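Local atomic coordinates of nisin biosynthesis protein NisC (Lactococcus lactis subsp. lactis, PDB entry 2G0D), a protein that cyclises the dehydrated nisin precursor peptide, adding cysteine thiols to dehydroamino acids to form the (methyl)lanthionine rings, with a zinc ion in its active site. Residues N110-E114 with Q154-L158. Numbering follows the deposited sequence.
Sequences NRYIE and QYDDL
N110-E114 is regular helix within helix 100-122, with E114 N bonded to N110 O at 2.9 Å. Q154-L158 enters helix 156-168, with Y155 at its N-cap position. The nearest CA atoms are those of E114 and L158, 6.7 Å apart. The two segments bury 341 Å² between them, and no direct hydrogen bond joins them.

Q154 has chi1 p, and its CA-to-CB bond points toward the first helix. Q154 OE1 and Y155 CZ lie over one face of the R111 guanidinium, but OE1 is too close in the model for anything to rest on it; Q154 NE2 bonds D152. Q154 O receives a hydrogen bond from water 2 (2.8 Å). Water 3 sits 2.8 Å from Q154 O and 2.7 Å from E114 OE1, with acceptors competing for its protons. Y155, chi1 m, has its CA-to-CB bond sideways and lays its ring against N110, R111 and E114. Its OH lies 3.3 Å from N110 CB and 3.1 Å from R111 NE, the latter at too poor an angle for a hydrogen bond. Water 1 bridges Y155 OH (2.6 Å) and N110 ND2 (3.1 Å), while N110 OD1 bonds Y146. E114, extended with chi1 and chi2 both t, brings OE1 to 3.3 Å from Y155 CE1, at the ring edge. Water 2 donates to E114 OE2 (2.7 Å) and accepts from L158 N (2.9 Å). L158, chi1 t and chi2 p, sets CD2 3.7 Å from E114 CB.

I113 and L158 both pack on L147 of helix 140-147, which also carries Y146. Water links the middle of helix 100-122 to the N-terminal turn of helix 156-168, within the alpha-toroid of the LanC-like cyclases.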
# COMPACT_ATOMS: atom_id res chain seq x y z
N ASN A 110 -8.18 -1.87 -17.32
CA ASN A 110 -7.32 -3.07 -17.34
C ASN A 110 -6.44 -3.20 -18.59
O ASN A 110 -5.25 -3.50 -18.51
CB ASN A 110 -8.17 -4.33 -17.16
CG ASN A 110 -8.81 -4.42 -15.77
OD1 ASN A 110 -8.40 -3.73 -14.84
ND2 ASN A 110 -9.81 -5.29 -15.63
N ARG A 111 -7.04 -2.97 -19.76
CA ARG A 111 -6.30 -2.98 -21.02
C ARG A 111 -5.28 -1.85 -21.04
O ARG A 111 -4.14 -2.06 -21.43
CB ARG A 111 -7.25 -2.91 -22.24
CG ARG A 111 -8.25 -4.10 -22.37
CD ARG A 111 -7.81 -5.42 -21.62
NE ARG A 111 -8.66 -6.56 -21.98
CZ ARG A 111 -8.27 -7.61 -22.70
NH1 ARG A 111 -7.00 -7.74 -23.12
NH2 ARG A 111 -9.14 -8.57 -23.00
N TYR A 112 -5.66 -0.67 -20.57
CA TYR A 112 -4.67 0.39 -20.47
C TYR A 112 -3.54 -0.02 -19.51
O TYR A 112 -2.36 0.18 -19.82
CB TYR A 112 -5.26 1.77 -20.10
CG TYR A 112 -4.14 2.75 -19.76
CD1 TYR A 112 -3.35 3.35 -20.76
CD2 TYR A 112 -3.83 3.02 -18.44
CE1 TYR A 112 -2.30 4.23 -20.41
CE2 TYR A 112 -2.80 3.88 -18.10
CZ TYR A 112 -2.04 4.47 -19.06
OH TYR A 112 -1.03 5.31 -18.63
N ILE A 113 -3.90 -0.60 -18.36
CA ILE A 113 -2.89 -1.02 -17.39
C ILE A 113 -1.90 -2.02 -17.98
O ILE A 113 -0.69 -1.86 -17.80
CB ILE A 113 -3.51 -1.60 -16.09
CG1 ILE A 113 -4.20 -0.50 -15.26
CG2 ILE A 113 -2.41 -2.26 -15.25
CD1 ILE A 113 -5.21 -1.01 -14.20
N GLU A 114 -2.41 -3.05 -18.66
CA GLU A 114 -1.57 -4.05 -19.31
C GLU A 114 -0.66 -3.43 -20.37
O GLU A 114 0.53 -3.73 -20.40
CB GLU A 114 -2.41 -5.17 -19.93
CG GLU A 114 -1.57 -6.20 -20.70
CD GLU A 114 -2.25 -7.55 -20.86
OE1 GLU A 114 -3.49 -7.65 -20.69
OE2 GLU A 114 -1.53 -8.53 -21.14
N GLN A 154 -6.78 -14.29 -18.73
CA GLN A 154 -6.13 -13.50 -19.78
C GLN A 154 -5.01 -12.60 -19.22
O GLN A 154 -4.13 -12.16 -19.96
CB GLN A 154 -7.16 -12.68 -20.57
CG GLN A 154 -7.85 -11.56 -19.77
CD GLN A 154 -8.59 -10.57 -20.66
OE1 GLN A 154 -7.99 -9.98 -21.57
NE2 GLN A 154 -9.87 -10.36 -20.40
N TYR A 155 -5.01 -12.36 -17.90
CA TYR A 155 -3.99 -11.52 -17.26
C TYR A 155 -2.84 -12.31 -16.63
O TYR A 155 -1.95 -11.73 -15.98
CB TYR A 155 -4.64 -10.55 -16.30
CG TYR A 155 -5.63 -9.62 -16.99
CD1 TYR A 155 -5.20 -8.74 -18.02
CD2 TYR A 155 -6.99 -9.65 -16.67
CE1 TYR A 155 -6.10 -7.90 -18.67
CE2 TYR A 155 -7.89 -8.81 -17.32
CZ TYR A 155 -7.44 -7.94 -18.32
OH TYR A 155 -8.32 -7.10 -18.96
N ASP A 156 -2.84 -13.62 -16.88
CA ASP A 156 -1.84 -14.53 -16.34
C ASP A 156 -0.47 -14.18 -16.86
O ASP A 156 0.50 -14.12 -16.10
CB ASP A 156 -2.21 -15.99 -16.67
CG ASP A 156 -3.34 -16.53 -15.75
OD1 ASP A 156 -3.79 -15.82 -14.82
OD2 ASP A 156 -3.77 -17.68 -15.97
N ASP A 157 -0.40 -13.89 -18.15
CA ASP A 157 0.86 -13.55 -18.78
C ASP A 157 1.45 -12.26 -18.21
O ASP A 157 2.61 -12.25 -17.84
CB ASP A 157 0.74 -13.51 -20.32
CG ASP A 157 0.57 -14.89 -20.92
OD1 ASP A 157 1.19 -15.85 -20.43
OD2 ASP A 157 -0.20 -15.03 -21.90
N LEU A 158 0.62 -11.22 -18.12
CA LEU A 158 0.99 -9.95 -17.51
C LEU A 158 1.50 -10.13 -16.06
O LEU A 158 2.53 -9.55 -15.67
CB LEU A 158 -0.23 -9.00 -17.53
CG LEU A 158 -0.20 -7.67 -16.74
CD1 LEU A 158 0.94 -6.74 -17.22
CD2 LEU A 158 -1.54 -6.94 -16.79
O HOH W 1 -10.71 -7.05 -18.00
O HOH W 2 -1.56 -10.94 -20.00
O HOH W 3 -4.76 -9.89 -21.50